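Long-range contacts in putative histidine protein kinase (Rhodobacter sphaeroides, PDB 3KYJ), which probably relays chemoreceptor signals to the flagellar motors as a CheA-type histidine kinase, represented here by its N-terminal histidine phosphotransfer (Hpt) domain: residues A26-L31 and P46-V51; S68-L72 and A123-Q127; V85-I91 and K131-S136. One frame throughout, in Å; residues are numbered along the deposited sequence. Where two conformers were deposited one is given.

Interaction 1 of 3, residues A26-L31 and P46-V51; sequences AMEASL and PLFRAV
Helices 10-35 and 40-60 run back past each other where A26-L31 meets P46-V51: the axes of the two short segments lie 8.5 Å apart, and their directions differ by 156°, close to antiparallel. The CA atoms approach most closely at M27 and L47, 5.2 Å apart. At this close pass the small residues A26 and A50 face each other: their CB atoms sit 4.0 Å apart, while A50 CB also rests against the backbone N of M27 at 3.8 Å.

Beside the two alanines, M27 reaches obliquely across L47 and V51. It keeps a fully extended chain (chi1 177°), which carries its successive atoms to the two residues in turn: CG meets L47 CD1 at 3.7 Å, and the terminal CE reaches V51 CG2 at 3.8 Å, with SD also beside that methyl. This is the antiparallel hairpin of two helices that contributes half of the four-helix bundle of an Hpt domain, the module whose histidine, predicted here to be H52, carries the phosphoryl group. H52 directly follows V51 on the same helix.

L47 is held between two neighbours of the opposite helix. Its CD1 faces M27, whereas CD2 lies 3.9 Å from L31 CD2, the two leucine side chains crossing at about a right angle. Helix 89-112 closes over this group, L95 touching both leucines and S99 touching M27; I77 of helix 64-82 packs on L47 and V51. At the start of P46-V51, S30 OG lies beside P46 CB, 3.7 Å away, while the CB of S30 packs against L47 CB.

Interaction 2 of 3, residues S68-L72 and A123-Q127; sequences SRAHL and ALMDQ
Segments S68-L72 and A123-Q127 run nearly parallel, 23° apart in direction, with their axes 10.3 Å from each other and R69 and M125 opposed at the CA level. This wide spacing is bridged by long side chains. The pairing joins helix 64-82 of the Hpt four-helix bundle to helix 122-135, the last helix of this fragment, which packs on the outside of the bundle.

M125 carries most of the contact. Its chain is folded at both chi2 and chi3, which turns it into a hook whose successive atoms serve different partners. CG lies over the centre of one face of the R69 guanidinium, 3.5 Å from R69 CZ. The sulfur settles against the aliphatic part of the same arginine, with SD 3.6 Å from R69 CG and equally near R69 CD, and the two side chains cross at about a right angle. The charged group is thus packed flat against a thioether chain, its polar bonds being made at its rim.

Those bonds fix the rotation of the plane. R69 NH1 donates to S68 OG at 3.0 Å, the acceptor lying somewhat out of the guanidinium plane. The N-H...O angle is 145°, and S68 OG is also bonded to V65 O. On the remaining nitrogens, NE bonds to S121 OG and NH2 weakly to G118 O, so the arginine ties helix 64-82 to the residues leading into helix 122-135.

L124 makes a looser contact, its CD2 4.3 Å from R69 CG, and turns also to F97 and A98 of helix 89-112. At the far end of the hook, in the conformer given for L72, the M125 CE methyl lies 3.5 Å from L72 CD1.

Interaction 3 of 3, residues V85-I91 and K131-S136; sequences VPMDGEI and KIARCS
One carboxylate oxygen, E90 OE1, accepts from two cationic side chains of the opposite segment, K131 and R134, and K131 in turn reaches a second acid, D88. This four-residue salt-bridge network joins the start of helix 89-112, a helix of the Hpt four-helix bundle, to the end of helix 122-135, the last helix of this fragment, which lies outside that bundle.

R134 takes E90 end-on with two nitrogens, one to each oxygen. The NH1 bond to OE1 is 2.9 Å long and almost straight at 177°, lying in the guanidinium plane; the NH2 bond to OE2 is more bent, 143°, and comes from above the carboxylate plane, the two flat groups being turned 34° from each other. K131 NZ meets OE1 at 3.0 Å from the same face as NH1. R134 is steadied from behind by NE, which bonds to S130 OG.

K131 also donates to D88 OD2 at 2.8 Å, on the syn lone pair. D88 is the N-cap of helix 89-112: with CG set between its backbone N and carbonyl carbon, OD1 turns back onto the first turn and accepts from I91 N at 2.8 Å, and weakly from E90 N. One carboxylate thus serves both jobs, OD1 capping the helix and OD2 binding the lysine. The acid charges of D88 and E90 probably suit this helix start, and K131 probably offsets part of them.

Past the salt bridges the contact becomes apolar. The lysine chain lies across I91, its CE tight against I91 CG1. Further along, V85 points into the side of C135, both residues also touching L79 of helix 64-82, and V85 CG1 lies 3.5 Å from C135 SG.

How the interactions relate
Interactions 1 and 2 are buried on opposite sides of the chain's centre; interaction 3 lies further out and is partly buried. Interaction 1 is almost wholly apolar and joins helices 10-35 and 40-60 at close range. Interactions 2 and 3 both fasten helix 122-135 to the rest, at different levels and to different partners: helix 64-82, then the start of helix 89-112. The ionic network belongs to the more peripheral contact, whereas the buried arginine of interaction 2 offers a face to methionine and bonds through its rim. The sites also touch: V51 CG1 packs on A70 O at 3.4 Å, and I132 CD1 on L72 O at 3.8 Å.

Interaction 1 of 3, residues A26-L31 and P46-V51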
# COMPACT_ATOMS: atom_id res chain seq x y z
N ALA A 26 12.01 -9.61 -1.71
CA ALA A 26 11.96 -9.57 -0.24
C ALA A 26 11.13 -10.74 0.31
O ALA A 26 11.48 -11.34 1.31
CB ALA A 26 11.39 -8.23 0.24
N MET A 27 10.03 -11.07 -0.38
CA MET A 27 9.21 -12.20 0.00
C MET A 27 10.02 -13.50 -0.05
O MET A 27 10.08 -14.26 0.93
CB MET A 27 7.99 -12.29 -0.92
CG MET A 27 7.10 -13.48 -0.64
SD MET A 27 5.76 -13.57 -1.86
CE MET A 27 4.75 -14.83 -1.11
N GLU A 28 10.69 -13.72 -1.18
CA GLU A 28 11.52 -14.90 -1.32
C GLU A 28 12.67 -14.93 -0.33
O GLU A 28 12.97 -15.97 0.24
CB GLU A 28 12.05 -15.02 -2.75
CG GLU A 28 12.69 -16.38 -2.98
CD GLU A 28 13.40 -16.52 -4.31
OE1 GLU A 28 13.84 -15.51 -4.88
OE2 GLU A 28 13.54 -17.68 -4.77
N ALA A 29 13.34 -13.80 -0.09
CA ALA A 29 14.46 -13.80 0.85
C ALA A 29 14.03 -14.21 2.26
O ALA A 29 14.73 -14.99 2.94
CB ALA A 29 15.13 -12.44 0.90
N SER A 30 12.88 -13.69 2.71
CA SER A 30 12.40 -14.04 4.05
C SER A 30 12.06 -15.54 4.14
O SER A 30 12.36 -16.20 5.14
CB SER A 30 11.18 -13.22 4.42
OG SER A 30 11.47 -11.83 4.41
N LEU A 31 11.41 -16.07 3.10
CA LEU A 31 11.01 -17.47 3.10
C LEU A 31 12.22 -18.41 3.04
O LEU A 31 12.27 -19.42 3.74
CB LEU A 31 10.07 -17.72 1.92
CG LEU A 31 8.71 -17.03 2.06
CD1 LEU A 31 7.94 -17.11 0.74
CD2 LEU A 31 7.90 -17.67 3.18
N PRO A 46 8.83 -8.57 7.72
CA PRO A 46 9.28 -8.31 6.35
C PRO A 46 8.46 -9.07 5.32
O PRO A 46 8.16 -8.54 4.26
CB PRO A 46 10.74 -8.78 6.38
CG PRO A 46 11.19 -8.55 7.82
CD PRO A 46 9.96 -8.82 8.65
N LEU A 47 8.11 -10.31 5.63
CA LEU A 47 7.32 -11.13 4.72
C LEU A 47 5.93 -10.51 4.50
O LEU A 47 5.48 -10.34 3.36
CB LEU A 47 7.23 -12.55 5.29
CG LEU A 47 6.29 -13.48 4.54
CD1 LEU A 47 6.71 -13.68 3.08
CD2 LEU A 47 6.27 -14.82 5.26
N PHE A 48 5.27 -10.13 5.59
CA PHE A 48 3.97 -9.50 5.51
C PHE A 48 4.05 -8.22 4.69
O PHE A 48 3.23 -8.00 3.79
CB PHE A 48 3.41 -9.18 6.91
CG PHE A 48 2.01 -8.61 6.87
CD1 PHE A 48 0.92 -9.45 7.05
CD2 PHE A 48 1.80 -7.28 6.65
CE1 PHE A 48 -0.37 -8.97 7.02
CE2 PHE A 48 0.49 -6.78 6.58
CZ PHE A 48 -0.58 -7.63 6.78
N ARG A 49 5.03 -7.37 4.99
CA ARG A 49 5.13 -6.10 4.28
C ARG A 49 5.35 -6.29 2.78
O ARG A 49 4.77 -5.56 1.97
CB ARG A 49 6.23 -5.24 4.91
CG ARG A 49 5.84 -4.75 6.29
CD ARG A 49 6.82 -3.72 6.86
NE ARG A 49 8.13 -4.29 7.16
CZ ARG A 49 8.48 -4.87 8.31
NH1 ARG A 49 7.60 -5.03 9.29
NH2 ARG A 49 9.71 -5.33 8.45
N ALA A 50 6.16 -7.27 2.41
CA ALA A 50 6.44 -7.53 0.99
C ALA A 50 5.17 -7.95 0.25
O ALA A 50 4.87 -7.44 -0.83
CB ALA A 50 7.50 -8.58 0.86
N VAL A 51 4.41 -8.86 0.84
CA VAL A 51 3.19 -9.35 0.23
C VAL A 51 2.15 -8.23 0.20
O VAL A 51 1.48 -8.04 -0.81
CB VAL A 51 2.67 -10.59 0.98
CG1 VAL A 51 1.31 -11.00 0.42
CG2 VAL A 51 3.66 -11.73 0.80

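Interaction 2 of 3, residues S68-L72 and A123-Q127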
# COMPACT_ATOMS: atom_id res chain seq x y z
N SER A 68 -6.02 -11.09 -5.74
CA SER A 68 -6.66 -12.11 -4.91
C SER A 68 -5.67 -13.19 -4.45
O SER A 68 -5.84 -13.75 -3.37
CB SER A 68 -7.82 -12.76 -5.68
OG SER A 68 -7.40 -13.52 -6.81
N ARG A 69 -4.65 -13.48 -5.25
CA ARG A 69 -3.63 -14.46 -4.83
C ARG A 69 -2.76 -13.86 -3.72
O ARG A 69 -2.48 -14.51 -2.71
CB ARG A 69 -2.74 -14.89 -5.99
CG ARG A 69 -3.32 -16.04 -6.86
CD ARG A 69 -4.63 -15.65 -7.50
NE ARG A 69 -5.10 -16.69 -8.40
CZ ARG A 69 -6.39 -16.89 -8.71
NH1 ARG A 69 -7.36 -16.22 -8.12
NH2 ARG A 69 -6.69 -17.85 -9.57
N ALA A 70 -2.33 -12.61 -3.90
CA ALA A 70 -1.54 -11.94 -2.87
C ALA A 70 -2.36 -11.78 -1.59
O ALA A 70 -1.83 -11.93 -0.48
CB ALA A 70 -1.05 -10.58 -3.39
N HIS A 71 -3.66 -11.52 -1.73
CA HIS A 71 -4.50 -11.32 -0.57
C HIS A 71 -4.58 -12.58 0.28
O HIS A 71 -4.51 -12.52 1.50
CB HIS A 71 -5.91 -10.81 -0.96
CG HIS A 71 -6.73 -10.43 0.22
ND1 HIS A 71 -7.91 -11.07 0.55
CD2 HIS A 71 -6.49 -9.54 1.22
CE1 HIS A 71 -8.39 -10.55 1.67
NE2 HIS A 71 -7.56 -9.61 2.09
N LEU A 72 -4.75 -13.73 -0.36
CA LEU A 72 -4.84 -14.95 0.43
C LEU A 72 -3.51 -15.27 1.10
O LEU A 72 -3.49 -15.75 2.23
CB LEU A 72 -5.31 -16.13 -0.40
CG LEU A 72 -6.82 -16.26 -0.59
CD1 LEU A 72 -7.15 -17.72 -0.91
CD2 LEU A 72 -7.65 -15.80 0.59
N ALA A 123 -4.67 -23.99 -8.40
CA ALA A 123 -4.11 -24.96 -7.45
C ALA A 123 -3.52 -24.26 -6.22
O ALA A 123 -3.73 -24.68 -5.09
CB ALA A 123 -3.05 -25.82 -8.12
N LEU A 124 -2.81 -23.17 -6.47
CA LEU A 124 -2.25 -22.40 -5.38
C LEU A 124 -3.37 -21.90 -4.49
O LEU A 124 -3.25 -21.93 -3.26
CB LEU A 124 -1.44 -21.22 -5.92
CG LEU A 124 -1.06 -20.18 -4.86
CD1 LEU A 124 -0.11 -20.77 -3.80
CD2 LEU A 124 -0.43 -18.96 -5.52
N MET A 125 -4.45 -21.42 -5.09
CA MET A 125 -5.54 -20.90 -4.29
C MET A 125 -6.11 -22.01 -3.40
O MET A 125 -6.39 -21.81 -2.24
CB MET A 125 -6.63 -20.26 -5.18
CG MET A 125 -6.16 -18.97 -5.90
SD MET A 125 -5.81 -17.64 -4.74
CE MET A 125 -7.48 -17.09 -4.37
N ASP A 126 -6.31 -23.19 -3.97
CA ASP A 126 -6.81 -24.30 -3.16
C ASP A 126 -5.89 -24.61 -1.98
O ASP A 126 -6.36 -24.87 -0.87
CB ASP A 126 -6.99 -25.56 -4.01
CG ASP A 126 -8.26 -25.55 -4.84
OD1 ASP A 126 -9.16 -24.70 -4.62
OD2 ASP A 126 -8.38 -26.45 -5.71
N GLN A 127 -4.57 -24.57 -2.22
CA GLN A 127 -3.60 -24.90 -1.16
C GLN A 127 -3.64 -23.86 -0.07
O GLN A 127 -3.60 -24.16 1.11
CB GLN A 127 -2.19 -25.00 -1.75
CG GLN A 127 -1.98 -26.20 -2.65
CD GLN A 127 -0.61 -26.22 -3.29
OE1 GLN A 127 0.36 -25.71 -2.73
NE2 GLN A 127 -0.52 -26.80 -4.48

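Interaction 3 of 3, residues V85-I91 and K131-S136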
# COMPACT_ATOMS: atom_id res chain seq x y z
N VAL A 85 -0.73 -18.64 15.15
CA VAL A 85 -0.39 -19.82 14.35
C VAL A 85 1.12 -19.88 14.09
O VAL A 85 1.72 -18.92 13.66
CB VAL A 85 -1.17 -19.77 13.00
CG1 VAL A 85 -0.75 -20.90 12.08
CG2 VAL A 85 -2.65 -19.85 13.26
N PRO A 86 1.77 -21.02 14.40
CA PRO A 86 3.20 -21.09 14.09
C PRO A 86 3.51 -21.07 12.59
O PRO A 86 2.73 -21.58 11.77
CB PRO A 86 3.62 -22.45 14.69
CG PRO A 86 2.58 -22.77 15.68
CD PRO A 86 1.30 -22.22 15.11
N MET A 87 4.64 -20.45 12.26
CA MET A 87 5.13 -20.40 10.89
C MET A 87 5.78 -21.74 10.57
O MET A 87 7.01 -21.87 10.51
CB MET A 87 6.12 -19.23 10.72
CG MET A 87 6.77 -19.09 9.32
SD MET A 87 5.66 -18.86 7.91
CE MET A 87 5.06 -17.18 8.15
N ASP A 88 4.94 -22.74 10.38
CA ASP A 88 5.44 -24.09 10.18
C ASP A 88 5.98 -24.32 8.78
O ASP A 88 5.86 -23.45 7.89
CB ASP A 88 4.38 -25.15 10.58
CG ASP A 88 3.22 -25.25 9.59
OD1 ASP A 88 3.42 -25.06 8.37
OD2 ASP A 88 2.11 -25.55 10.06
N GLY A 89 6.58 -25.48 8.57
CA GLY A 89 7.27 -25.78 7.34
C GLY A 89 6.32 -25.79 6.16
O GLY A 89 6.72 -25.46 5.05
N GLU A 90 5.07 -26.15 6.41
CA GLU A 90 4.09 -26.20 5.34
C GLU A 90 3.74 -24.78 4.86
O GLU A 90 3.59 -24.52 3.65
CB GLU A 90 2.82 -26.94 5.75
CG GLU A 90 1.84 -27.08 4.58
CD GLU A 90 0.62 -27.91 4.92
OE1 GLU A 90 0.35 -28.14 6.12
OE2 GLU A 90 -0.07 -28.33 3.98
N ILE A 91 3.55 -23.87 5.81
CA ILE A 91 3.29 -22.47 5.44
C ILE A 91 4.43 -21.95 4.59
O ILE A 91 4.20 -21.29 3.55
CB ILE A 91 3.06 -21.59 6.67
CG1 ILE A 91 1.80 -22.04 7.42
CG2 ILE A 91 3.00 -20.13 6.26
CD1 ILE A 91 1.34 -21.17 8.59
N LYS A 131 -4.72 -24.70 3.82
CA LYS A 131 -3.85 -24.42 4.96
C LYS A 131 -4.52 -23.42 5.90
O LYS A 131 -4.52 -23.60 7.10
CB LYS A 131 -2.48 -23.94 4.52
CG LYS A 131 -1.50 -23.78 5.69
CD LYS A 131 -1.37 -25.05 6.51
CE LYS A 131 -0.11 -24.97 7.37
NZ LYS A 131 0.00 -26.13 8.31
N ILE A 132 -5.13 -22.37 5.35
CA ILE A 132 -5.84 -21.40 6.18
C ILE A 132 -6.91 -22.07 7.05
O ILE A 132 -7.00 -21.82 8.25
CB ILE A 132 -6.42 -20.26 5.33
CG1 ILE A 132 -5.29 -19.36 4.83
CG2 ILE A 132 -7.41 -19.44 6.13
CD1 ILE A 132 -5.73 -18.37 3.74
N ALA A 133 -7.70 -22.95 6.43
CA ALA A 133 -8.76 -23.65 7.14
C ALA A 133 -8.20 -24.60 8.22
O ALA A 133 -8.73 -24.67 9.32
CB ALA A 133 -9.62 -24.41 6.15
N ARG A 134 -7.13 -25.32 7.88
CA ARG A 134 -6.60 -26.34 8.78
C ARG A 134 -5.88 -25.75 9.97
O ARG A 134 -5.89 -26.32 11.04
CB ARG A 134 -5.63 -27.26 8.06
CG ARG A 134 -6.31 -28.38 7.30
CD ARG A 134 -5.30 -29.26 6.62
NE ARG A 134 -4.66 -28.57 5.52
CZ ARG A 134 -3.37 -28.30 5.42
NH1 ARG A 134 -2.53 -28.66 6.39
NH2 ARG A 134 -2.92 -27.67 4.35
N CYS A 135 -5.22 -24.62 9.79
CA CYS A 135 -4.45 -24.10 10.90
C CYS A 135 -5.26 -23.05 11.65
O CYS A 135 -4.83 -22.54 12.68
CB CYS A 135 -3.09 -23.59 10.43
SG CYS A 135 -3.13 -21.99 9.78
N SER A 136 -6.47 -22.77 11.16
CA SER A 136 -7.39 -21.92 11.90
C SER A 136 -8.74 -22.60 12.12
O SER A 136 -9.78 -21.93 12.15
CB SER A 136 -7.59 -20.59 11.16
OG SER A 136 -6.39 -19.85 11.12